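Local coordinates for 2S Albumin protein (Dolichos, PDB 6IX1), which is a seed albumin with a hemopexin-type propeller fold, whose precise function is not established but which may serve in storage or ligand binding, at residues Y74-G78 with S79-Y83; T112-E115 with D116-S120; S177-E180 with P181-Y184; A121-T125 with K126-V130. All blocks are in the same frame, centred on the assembly; numbering follows the deposited sequence.

Contact 1 (Y74-G78 with S79-Y83)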
loop_
_atom_site.group_PDB
_atom_site.type_symbol
_atom_site.label_atom_id
_atom_site.label_comp_id
_atom_site.label_asym_id
_atom_site.label_seq_id
_atom_site.Cartn_x
_atom_site.Cartn_y
_atom_site.Cartn_z
ATOM N N TYR A 74 7.471 4.003 -3.535
ATOM C CA TYR A 74 7.941 2.731 -4.119
ATOM C C TYR A 74 6.798 1.919 -4.662
ATOM O O TYR A 74 5.715 1.889 -4.012
ATOM C CB TYR A 74 8.739 1.889 -3.114
ATOM C CG TYR A 74 10.120 2.378 -2.876
ATOM C CD1 TYR A 74 11.148 1.999 -3.730
ATOM C CD2 TYR A 74 10.454 3.253 -1.878
ATOM C CE1 TYR A 74 12.453 2.446 -3.589
ATOM C CE2 TYR A 74 11.745 3.688 -1.700
ATOM C CZ TYR A 74 12.752 3.285 -2.560
ATOM O OH TYR A 74 14.022 3.727 -2.355
ATOM N N VAL A 75 7.010 1.310 -5.815
ATOM C CA VAL A 75 6.056 0.349 -6.371
ATOM C C VAL A 75 6.753 -0.954 -6.670
ATOM O O VAL A 75 7.995 -0.970 -6.824
ATOM C CB VAL A 75 5.433 0.963 -7.637
ATOM C CG1 VAL A 75 4.642 2.216 -7.316
ATOM C CG2 VAL A 75 6.406 1.302 -8.761
ATOM N N PHE A 76 5.985 -2.015 -6.668
ATOM C CA PHE A 76 6.466 -3.398 -6.744
ATOM C C PHE A 76 5.625 -4.172 -7.748
ATOM O O PHE A 76 4.440 -3.867 -7.884
ATOM C CB PHE A 76 6.338 -4.083 -5.378
ATOM C CG PHE A 76 7.155 -3.462 -4.258
ATOM C CD1 PHE A 76 6.763 -2.284 -3.634
ATOM C CD2 PHE A 76 8.403 -3.973 -3.937
ATOM C CE1 PHE A 76 7.550 -1.661 -2.679
ATOM C CE2 PHE A 76 9.192 -3.312 -3.029
ATOM C CZ PHE A 76 8.777 -2.168 -2.372
ATOM N N SER A 77 6.207 -5.176 -8.368
ATOM C CA SER A 77 5.528 -6.144 -9.231
ATOM C C SER A 77 6.374 -7.431 -9.157
ATOM O O SER A 77 7.455 -7.453 -9.709
ATOM C CB SER A 77 5.380 -5.684 -10.629
ATOM O OG SER A 77 4.648 -6.612 -11.401
ATOM N N GLY A 78 5.873 -8.416 -8.440
ATOM C CA GLY A 78 6.685 -9.621 -8.187
ATOM C C GLY A 78 7.969 -9.232 -7.492
ATOM O O GLY A 78 7.947 -8.529 -6.516
ATOM N N SER A 79 9.090 -9.706 -8.002
ATOM C CA SER A 79 10.396 -9.387 -7.380
ATOM C C SER A 79 10.943 -8.028 -7.790
ATOM O O SER A 79 12.005 -7.719 -7.331
ATOM C CB SER A 79 11.444 -10.462 -7.602
ATOM O OG SER A 79 11.802 -10.596 -8.976
ATOM N N GLN A 80 10.260 -7.337 -8.707
ATOM C CA GLN A 80 10.766 -6.065 -9.220
ATOM C C GLN A 80 10.219 -4.914 -8.384
ATOM O O GLN A 80 9.078 -4.982 -7.862
ATOM C CB GLN A 80 10.372 -5.844 -10.660
ATOM C CG GLN A 80 11.062 -6.834 -11.587
ATOM C CD GLN A 80 10.787 -6.548 -13.040
ATOM O OE1 GLN A 80 10.161 -7.353 -13.718
ATOM N NE2 GLN A 80 11.295 -5.423 -13.522
ATOM N N CYS A 81 10.992 -3.838 -8.350
ATOM C CA CYS A 81 10.546 -2.623 -7.682
ATOM C C CYS A 81 11.165 -1.396 -8.320
ATOM O O CYS A 81 12.198 -1.490 -8.994
ATOM C CB CYS A 81 10.679 -2.771 -6.192
ATOM S SG CYS A 81 12.345 -2.590 -5.651
ATOM N N ALA A 82 10.520 -0.283 -8.058
ATOM C CA ALA A 82 10.974 1.012 -8.568
ATOM C C ALA A 82 10.611 2.110 -7.586
ATOM O O ALA A 82 9.589 2.017 -6.943
ATOM C CB ALA A 82 10.397 1.289 -9.936
ATOM N N TYR A 83 11.427 3.147 -7.562
ATOM C CA TYR A 83 11.116 4.410 -6.860
ATOM C C TYR A 83 10.625 5.390 -7.909
ATOM O O TYR A 83 11.354 5.573 -8.837
ATOM C CB TYR A 83 12.311 4.969 -6.092
ATOM C CG TYR A 83 12.009 5.951 -5.027
ATOM C CD1 TYR A 83 10.949 5.790 -4.174
ATOM C CD2 TYR A 83 12.849 6.989 -4.777
ATOM C CE1 TYR A 83 10.715 6.683 -3.145
ATOM C CE2 TYR A 83 12.602 7.916 -3.787
ATOM C CZ TYR A 83 11.592 7.701 -2.877
ATOM O OH TYR A 83 11.375 8.575 -1.852
HETATM O O HOH W 1 8.316 -9.508 -11.817
#

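Contact 2 (T112-E115 with D116-S120)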
loop_
_atom_site.group_PDB
_atom_site.type_symbol
_atom_site.label_atom_id
_atom_site.label_comp_id
_atom_site.label_asym_id
_atom_site.label_seq_id
_atom_site.Cartn_x
_atom_site.Cartn_y
_atom_site.Cartn_z
ATOM N N THR A 112 15.784 -12.472 2.774
ATOM C CA THR A 112 14.637 -12.430 3.686
ATOM C C THR A 112 13.342 -12.873 3.006
ATOM O O THR A 112 13.280 -12.988 1.790
ATOM C CB THR A 112 14.427 -11.084 4.375
ATOM O OG1 THR A 112 13.777 -10.208 3.446
ATOM C CG2 THR A 112 15.678 -10.549 4.974
ATOM N N VAL A 113 12.267 -12.986 3.789
ATOM C CA VAL A 113 10.931 -13.319 3.214
ATOM C C VAL A 113 10.446 -12.269 2.185
ATOM O O VAL A 113 9.560 -12.614 1.346
ATOM C CB VAL A 113 9.877 -13.476 4.302
ATOM C CG1 VAL A 113 10.190 -14.695 5.169
ATOM C CG2 VAL A 113 9.650 -12.183 5.076
ATOM N N PHE A 114 11.015 -11.104 2.154
ATOM C CA PHE A 114 10.560 -10.025 1.275
ATOM C C PHE A 114 11.245 -10.078 -0.080
ATOM O O PHE A 114 10.789 -9.380 -1.003
ATOM C CB PHE A 114 10.834 -8.670 1.917
ATOM C CG PHE A 114 10.009 -8.407 3.152
ATOM C CD1 PHE A 114 8.644 -8.367 3.161
ATOM C CD2 PHE A 114 10.636 -8.371 4.384
ATOM C CE1 PHE A 114 7.929 -8.209 4.329
ATOM C CE2 PHE A 114 9.937 -8.187 5.547
ATOM C CZ PHE A 114 8.605 -8.103 5.513
ATOM N N GLU A 115 12.324 -10.826 -0.238
ATOM C CA GLU A 115 13.126 -10.653 -1.480
ATOM C C GLU A 115 12.348 -11.052 -2.756
ATOM O O GLU A 115 12.610 -10.488 -3.779
ATOM C CB GLU A 115 14.424 -11.417 -1.396
ATOM C CG GLU A 115 14.390 -12.893 -1.503
ATOM C CD GLU A 115 15.789 -13.531 -1.609
ATOM O OE1 GLU A 115 16.840 -12.751 -1.719
ATOM O OE2 GLU A 115 15.818 -14.757 -1.548
ATOM N N ASP A 116 11.429 -11.998 -2.688
ATOM C CA ASP A 116 10.720 -12.450 -3.906
ATOM C C ASP A 116 9.408 -11.697 -4.122
ATOM O O ASP A 116 8.741 -11.950 -5.113
ATOM C CB ASP A 116 10.418 -13.958 -3.845
ATOM C CG ASP A 116 11.636 -14.845 -3.764
ATOM O OD1 ASP A 116 12.549 -14.522 -4.470
ATOM O OD2 ASP A 116 11.589 -15.849 -3.025
ATOM N N GLY A 117 9.050 -10.819 -3.198
ATOM C CA GLY A 117 7.789 -10.070 -3.284
ATOM C C GLY A 117 7.395 -9.590 -1.936
ATOM O O GLY A 117 7.666 -10.211 -0.942
ATOM N N ILE A 118 6.627 -8.506 -1.951
ATOM C CA ILE A 118 5.994 -7.956 -0.743
ATOM C C ILE A 118 4.493 -7.962 -0.962
ATOM O O ILE A 118 4.066 -7.517 -2.057
ATOM C CB ILE A 118 6.614 -6.569 -0.401
ATOM C CG1 ILE A 118 8.157 -6.639 -0.397
ATOM C CG2 ILE A 118 6.042 -6.064 0.914
ATOM C CD1 ILE A 118 8.827 -5.421 0.012
ATOM N N ASP A 119 3.716 -8.355 0.050
ATOM C CA ASP A 119 2.257 -8.332 -0.168
ATOM C C ASP A 119 1.709 -6.924 -0.015
ATOM O O ASP A 119 0.808 -6.575 -0.813
ATOM C CB ASP A 119 1.562 -9.220 0.861
ATOM C CG ASP A 119 1.774 -10.727 0.706
ATOM O OD1 ASP A 119 2.218 -11.148 -0.404
ATOM O OD2 ASP A 119 1.566 -11.455 1.677
ATOM N N SER A 120 2.145 -6.202 0.980
ATOM C CA SER A 120 1.502 -4.930 1.281
ATOM C C SER A 120 2.446 -4.074 2.091
ATOM O O SER A 120 3.413 -4.640 2.663
ATOM C CB SER A 120 0.206 -5.108 2.063
ATOM O OG SER A 120 -0.637 -4.009 1.981
HETATM O O HOH W 2 11.209 -13.987 -0.595
#

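Contact 3 (S177-E180 with P181-Y184). With SO4 (sulfate ion), chain D.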
loop_
_atom_site.group_PDB
_atom_site.type_symbol
_atom_site.label_atom_id
_atom_site.label_comp_id
_atom_site.label_asym_id
_atom_site.label_seq_id
_atom_site.Cartn_x
_atom_site.Cartn_y
_atom_site.Cartn_z
ATOM N N SER A 177 -3.619 6.625 6.319
ATOM C CA SER A 177 -4.572 7.736 6.107
ATOM C C SER A 177 -3.914 9.093 6.243
ATOM O O SER A 177 -2.882 9.207 6.912
ATOM C CB SER A 177 -5.681 7.620 7.132
ATOM O OG SER A 177 -6.650 8.576 6.923
ATOM N N HIS A 178 -4.524 10.091 5.637
ATOM C CA HIS A 178 -4.167 11.475 5.973
ATOM C C HIS A 178 -4.544 11.843 7.401
ATOM O O HIS A 178 -4.021 12.807 7.919
ATOM C CB HIS A 178 -4.863 12.419 4.960
ATOM C CG HIS A 178 -4.209 12.352 3.607
ATOM N ND1 HIS A 178 -4.566 11.449 2.650
ATOM C CD2 HIS A 178 -3.194 13.087 3.080
ATOM C CE1 HIS A 178 -3.834 11.653 1.571
ATOM N NE2 HIS A 178 -2.994 12.624 1.810
ATOM N N LYS A 179 -5.495 11.088 7.927
ATOM C CA LYS A 179 -5.880 11.292 9.327
ATOM C C LYS A 179 -4.992 10.421 10.197
ATOM O O LYS A 179 -5.164 9.212 10.273
ATOM C CB LYS A 179 -7.338 10.967 9.545
ATOM C CG LYS A 179 -7.867 11.198 10.945
ATOM C CD LYS A 179 -9.316 10.803 11.114
ATOM C CE LYS A 179 -9.787 10.813 12.551
ATOM N NZ LYS A 179 -9.629 12.168 13.107
ATOM N N GLU A 180 -3.924 10.991 10.723
ATOM C CA GLU A 180 -2.944 10.219 11.502
ATOM C C GLU A 180 -3.570 9.867 12.825
ATOM O O GLU A 180 -4.371 10.647 13.311
ATOM C CB GLU A 180 -1.678 11.028 11.715
ATOM C CG GLU A 180 -0.893 11.247 10.430
ATOM C CD GLU A 180 0.455 11.870 10.746
ATOM O OE1 GLU A 180 0.497 12.750 11.594
ATOM O OE2 GLU A 180 1.410 11.538 10.115
ATOM N N PRO A 181 -3.220 8.712 13.466
ATOM C CA PRO A 181 -2.361 7.652 12.939
ATOM C C PRO A 181 -3.208 6.473 12.471
ATOM O O PRO A 181 -3.115 5.332 12.939
ATOM C CB PRO A 181 -1.631 7.249 14.199
ATOM C CG PRO A 181 -2.678 7.339 15.275
ATOM C CD PRO A 181 -3.635 8.432 14.847
ATOM N N GLU A 182 -4.101 6.755 11.539
ATOM C CA GLU A 182 -4.991 5.718 10.997
ATOM C C GLU A 182 -4.355 5.076 9.749
ATOM O O GLU A 182 -3.562 5.677 9.033
ATOM C CB GLU A 182 -6.389 6.229 10.729
ATOM C CG GLU A 182 -7.032 6.766 11.956
ATOM C CD GLU A 182 -8.474 7.220 11.867
ATOM O OE1 GLU A 182 -9.060 7.221 10.781
ATOM O OE2 GLU A 182 -8.973 7.628 12.959
ATOM N N ALA A 183 -4.805 3.869 9.482
ATOM C CA ALA A 183 -4.409 3.123 8.292
ATOM C C ALA A 183 -5.536 2.229 7.860
ATOM O O ALA A 183 -6.330 1.821 8.703
ATOM C CB ALA A 183 -3.174 2.313 8.540
ATOM N N TYR A 184 -5.566 1.894 6.575
ATOM C CA TYR A 184 -6.576 0.997 6.005
ATOM C C TYR A 184 -5.852 -0.280 5.571
ATOM O O TYR A 184 -4.850 -0.203 4.874
ATOM C CB TYR A 184 -7.242 1.634 4.796
ATOM C CG TYR A 184 -8.110 2.771 5.136
ATOM C CD1 TYR A 184 -7.608 4.048 5.226
ATOM C CD2 TYR A 184 -9.450 2.586 5.422
ATOM C CE1 TYR A 184 -8.425 5.098 5.631
ATOM C CE2 TYR A 184 -10.262 3.628 5.824
ATOM C CZ TYR A 184 -9.775 4.919 5.853
ATOM O OH TYR A 184 -10.537 5.979 6.257
HETATM S S SO4 D . -13.921 4.234 6.643
HETATM O O1 SO4 D . -15.253 4.691 6.835
HETATM O O2 SO4 D . -13.072 5.341 6.926
HETATM O O3 SO4 D . -13.723 3.854 5.340
HETATM O O4 SO4 D . -13.581 3.119 7.481
HETATM O O HOH W 3 -1.741 7.764 9.160
HETATM O O HOH W 4 -8.804 7.550 8.112
#

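Contact 4 (A121-T125 with K126-V130)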
loop_
_atom_site.group_PDB
_atom_site.type_symbol
_atom_site.label_atom_id
_atom_site.label_comp_id
_atom_site.label_asym_id
_atom_site.label_seq_id
_atom_site.Cartn_x
_atom_site.Cartn_y
_atom_site.Cartn_z
ATOM N N ALA A 121 2.166 -2.785 2.183
ATOM C CA ALA A 121 2.995 -1.884 2.928
ATOM C C ALA A 121 2.249 -0.627 3.279
ATOM O O ALA A 121 1.337 -0.266 2.499
ATOM C CB ALA A 121 4.181 -1.516 2.133
ATOM N N PHE A 122 2.639 0.098 4.307
ATOM C CA PHE A 122 2.033 1.417 4.519
ATOM C C PHE A 122 2.992 2.258 5.292
ATOM O O PHE A 122 3.838 1.700 6.023
ATOM C CB PHE A 122 0.657 1.392 5.174
ATOM C CG PHE A 122 0.541 0.945 6.601
ATOM C CD1 PHE A 122 0.723 1.796 7.636
ATOM C CD2 PHE A 122 0.245 -0.374 6.912
ATOM C CE1 PHE A 122 0.546 1.368 8.926
ATOM C CE2 PHE A 122 0.012 -0.821 8.185
ATOM C CZ PHE A 122 0.237 0.069 9.189
ATOM N N ARG A 123 2.896 3.557 5.151
ATOM C CA ARG A 123 3.781 4.519 5.796
ATOM C C ARG A 123 3.448 4.723 7.257
ATOM O O ARG A 123 2.301 4.984 7.624
ATOM C CB ARG A 123 3.639 5.814 5.005
ATOM C CG ARG A 123 4.535 6.978 5.450
ATOM C CD ARG A 123 5.980 6.746 5.206
ATOM N NE ARG A 123 6.753 7.941 5.336
ATOM C CZ ARG A 123 7.307 8.438 6.459
ATOM N NH1 ARG A 123 7.280 7.717 7.577
ATOM N NH2 ARG A 123 7.999 9.543 6.473
ATOM N N SER A 124 4.462 4.574 8.095
ATOM C CA SER A 124 4.289 4.738 9.534
ATOM C C SER A 124 4.295 6.215 9.881
ATOM O O SER A 124 4.833 7.090 9.167
ATOM C CB SER A 124 5.393 4.003 10.272
ATOM O OG SER A 124 5.257 4.094 11.682
ATOM N N THR A 125 3.819 6.582 11.047
ATOM C CA THR A 125 4.088 7.866 11.635
ATOM C C THR A 125 5.479 7.894 12.299
ATOM O O THR A 125 5.865 8.985 12.639
ATOM C CB THR A 125 3.045 8.161 12.714
ATOM O OG1 THR A 125 3.052 7.081 13.638
ATOM C CG2 THR A 125 1.632 8.360 12.174
ATOM N N LYS A 126 6.121 6.755 12.532
ATOM C CA LYS A 126 7.441 6.729 13.252
ATOM C C LYS A 126 8.561 7.022 12.208
ATOM O O LYS A 126 8.892 6.145 11.392
ATOM C CB LYS A 126 7.658 5.391 13.967
ATOM C CG LYS A 126 8.885 5.339 14.883
ATOM C CD LYS A 126 8.916 4.245 15.900
ATOM C CE LYS A 126 8.972 2.814 15.307
ATOM N NZ LYS A 126 9.091 1.696 16.316
ATOM N N GLY A 127 9.203 8.170 12.330
ATOM C CA GLY A 127 10.330 8.557 11.506
ATOM C C GLY A 127 10.018 8.375 10.037
ATOM O O GLY A 127 8.966 8.848 9.520
ATOM N N LYS A 128 10.932 7.714 9.299
ATOM C CA LYS A 128 10.825 7.339 7.879
ATOM C C LYS A 128 10.458 5.848 7.729
ATOM O O LYS A 128 10.763 5.279 6.720
ATOM C CB LYS A 128 12.045 7.752 7.090
ATOM C CG LYS A 128 12.246 9.260 7.229
ATOM C CD LYS A 128 12.636 10.066 6.080
ATOM C CE LYS A 128 12.401 11.547 6.360
ATOM N NZ LYS A 128 12.939 11.992 7.673
ATOM N N GLU A 129 9.770 5.292 8.726
ATOM C CA GLU A 129 9.465 3.882 8.669
ATOM C C GLU A 129 8.236 3.577 7.805
ATOM O O GLU A 129 7.307 4.373 7.669
ATOM C CB GLU A 129 9.246 3.291 10.025
ATOM C CG GLU A 129 10.563 3.188 10.782
ATOM C CD GLU A 129 10.451 2.622 12.187
ATOM O OE1 GLU A 129 9.447 1.903 12.408
ATOM O OE2 GLU A 129 11.337 2.940 12.992
ATOM N N VAL A 130 8.302 2.408 7.223
ATOM C CA VAL A 130 7.280 1.788 6.380
ATOM C C VAL A 130 7.090 0.363 6.841
ATOM O O VAL A 130 8.090 -0.403 6.977
ATOM C CB VAL A 130 7.709 1.805 4.925
ATOM C CG1 VAL A 130 6.708 1.091 4.067
ATOM C CG2 VAL A 130 7.941 3.215 4.427
HETATM O O HOH W 5 6.733 1.989 12.674
HETATM O O HOH W 6 8.619 10.139 14.188
HETATM O O HOH W 7 7.064 10.581 10.468
#

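Contact 1 (Y74-G78 with S79-Y83)
Y74 lays its ring over that of Y83, at the far end of a two-residue beta hairpin that joins the second and third strands of a propeller blade. The rings form an offset stack, centroids 4.2 Å apart and planes inclined by 24°, with Y83 CD1 over the centre of the Y74 ring. Different first torsions bring the rings together: Y74 CG lies anti to its carbonyl carbon (chi1 -76°), Y83 CG anti to its backbone N (-161°). The Y83 hydroxyl is held by T68. A leucine in place of Y74 would probably leave the Y83 ring without a flat partner and open a gap beside F66 and F106, whose rings also meet this tyrosine. V75 takes the next, hydrogen-bonded pair: V75 N donates to A82 O and V75 O accepts from A82 N, both at 2.9 Å. On this sheet face the small A82 methyl, CB, lies 4.2 Å from V75 CG2. F76 returns to the face of Y74. Its CD2 touches C81 CB at 3.4 Å, and C81 SG stands 5.0 Å from the F76 ring centroid, an oblique Cys sulfur-aromatic contact well suited to this buried face. S77 closes the ends with paired backbone bonds to Q80, while its OG turns elsewhere, to A56 and G61. G78 takes the second position of the type II' turn from S77 to Q80, with a positive phi that glycine adopts without strain. At the turn, one water donates to S77 O at 3.1 Å and, weakly, to Q80 OE1.

Contact 2 (T112-E115 with D116-S120)
V113 O lies 3.8 Å from G117 O, and K134 NZ, from strand 129-134, bonds both, its positive charge probably easing the proximity of two acceptors. A water also donates weakly to V113 O, and the same water accepts from D116 N at 2.9 Å, bridging the backbone where no direct bond spans it. The chain is curled by two overlapping type I turns. In the first, T112 to E115, threonine suits its place because its OG1 accepts from F114 N at 3.2 Å, making an ST turn. In the second, G117 N bonds F114 O at 3.1 Å, the donor standing well above the carbonyl plane. G117 then extends with phi 158°, a shape that glycine takes easily. On the buried side, F114 and I118 meet through apolar carbon: with F114 CG anti to its carbonyl carbon (chi1 -67°), F114 CD1 comes 4.0 Å from I118 CG1, and I118 CG2 touches that same ring atom. The phenyl ring fills the buried side between I118, L132 and I152. On the outer side E115 and D116 point the same way, their carboxylates turned by 37° and E115 OE2 standing 4.4 Å from D116 OD1. These like charges would tend to repel, which their position near the surface makes tolerable; E115 OE1 gains a bond from N111 N. D119 and S120 both face F133 in a classic beta bulge, so the whole is a turn-rich lead-in to the first strand of a hemopexin blade.

Contact 3 (S177-E180 with P181-Y184)
E182 crosses K179, and the contact can be followed outward from its CB, which sits 3.3 Å from K179 O and also touches S177 CB. CG stays against the same carbonyl. CD reaches the aliphatic run of K179, 3.8 Å from its CD. Of the two oxygens, OE2 lies 3.3 Å from K179 CE, while K179 NZ, bent aside at its last torsion (chi4 60°), stands beyond salt-bridge distance. OE1 instead forms the salt bridge with R193 of the adjacent strand and takes a water bond of 2.7 Å; a glutamate suits this buried spot because OE1 pairs with the charge of R193 and also takes the water's bond. The segments form the link between the first two strands of a propeller blade, entered by an ST turn in which S177 OG, placed anti to its backbone N, accepts from K179 N. Here E182 N donates to K179 O in the carbonyl plane, on a lone pair, and S177 N returns a 2.9 Å bond to E182 O. Between them the cis peptide before P181 folds the chain tightly back, a geometry that proline allows more readily than other residues. The water on E182 OE1 is shared with S177 OG and donates to Y184 OH. Y184 OH in turn donates a 2.7 Å hydrogen bond to O2 of a sulfate, probably from the crystallisation liquor, which lies at the ring's edge and is held also by G32 N and Y191 OH. A phenylalanine in place of Y184 would probably leave the sulfate short of one donor and the shared water less firmly fixed.

Contact 4 (A121-T125 with K126-V130)
R123 and V130 face each other as an antiparallel, non-hydrogen-bonded pair, CA to CA 4.5 Å, where the first two strands of the blade begin to part. Just beyond, S124 N donates to E129 O at 2.9 Å. A type II' turn from K126 to E129 then reverses the chain, with G127 at its positive-phi position, which a residue lacking a side chain occupies easily. The R123 side chain, bent at its second torsion (chi2 67°), curls back over this turn, its CD passing V130 CG2. NH1 donates to G127 O at 2.8 Å, the oxygen lying at the edge of the guanidinium and in its plane; weaker bonds run from NH2 to G127 O and from NH1 to E129 O. NE is taken by T68 O in the neighbouring blade. S124 OG accepts an almost straight bond from K126 N, 2.9 Å and 169°, and shares a water with E129 OE1. K126 NZ and that OE1 form a long salt bridge of 3.9 Å. Arginine fits because one planar cation can satisfy carbonyls of the turn and of T68 together, and its charge would probably polarise G127 O.

The four contacts follow one another along the chain; none nests within or crosses another. Contact 1 comes first and closes a hairpin of the sheet that begins at strand 64-67. After helix 102-105, contact 2 turns the chain into the next sheet, and contact 4 adjoins it directly, closing the 120-123 to 129-134 hairpin. Contact 3 closes the corresponding loop of the last sheet. Successive blades touch through these pieces: F76 CE2 of contact 1 lies 3.7 Å from I118 CD1 of contact 2, and F122 CE1 of contact 4 lies 3.9 Å from A183 CB of contact 3. Contacts 1 and 3 sit on opposite sides of the chain's centre, their centres about 23 Å apart.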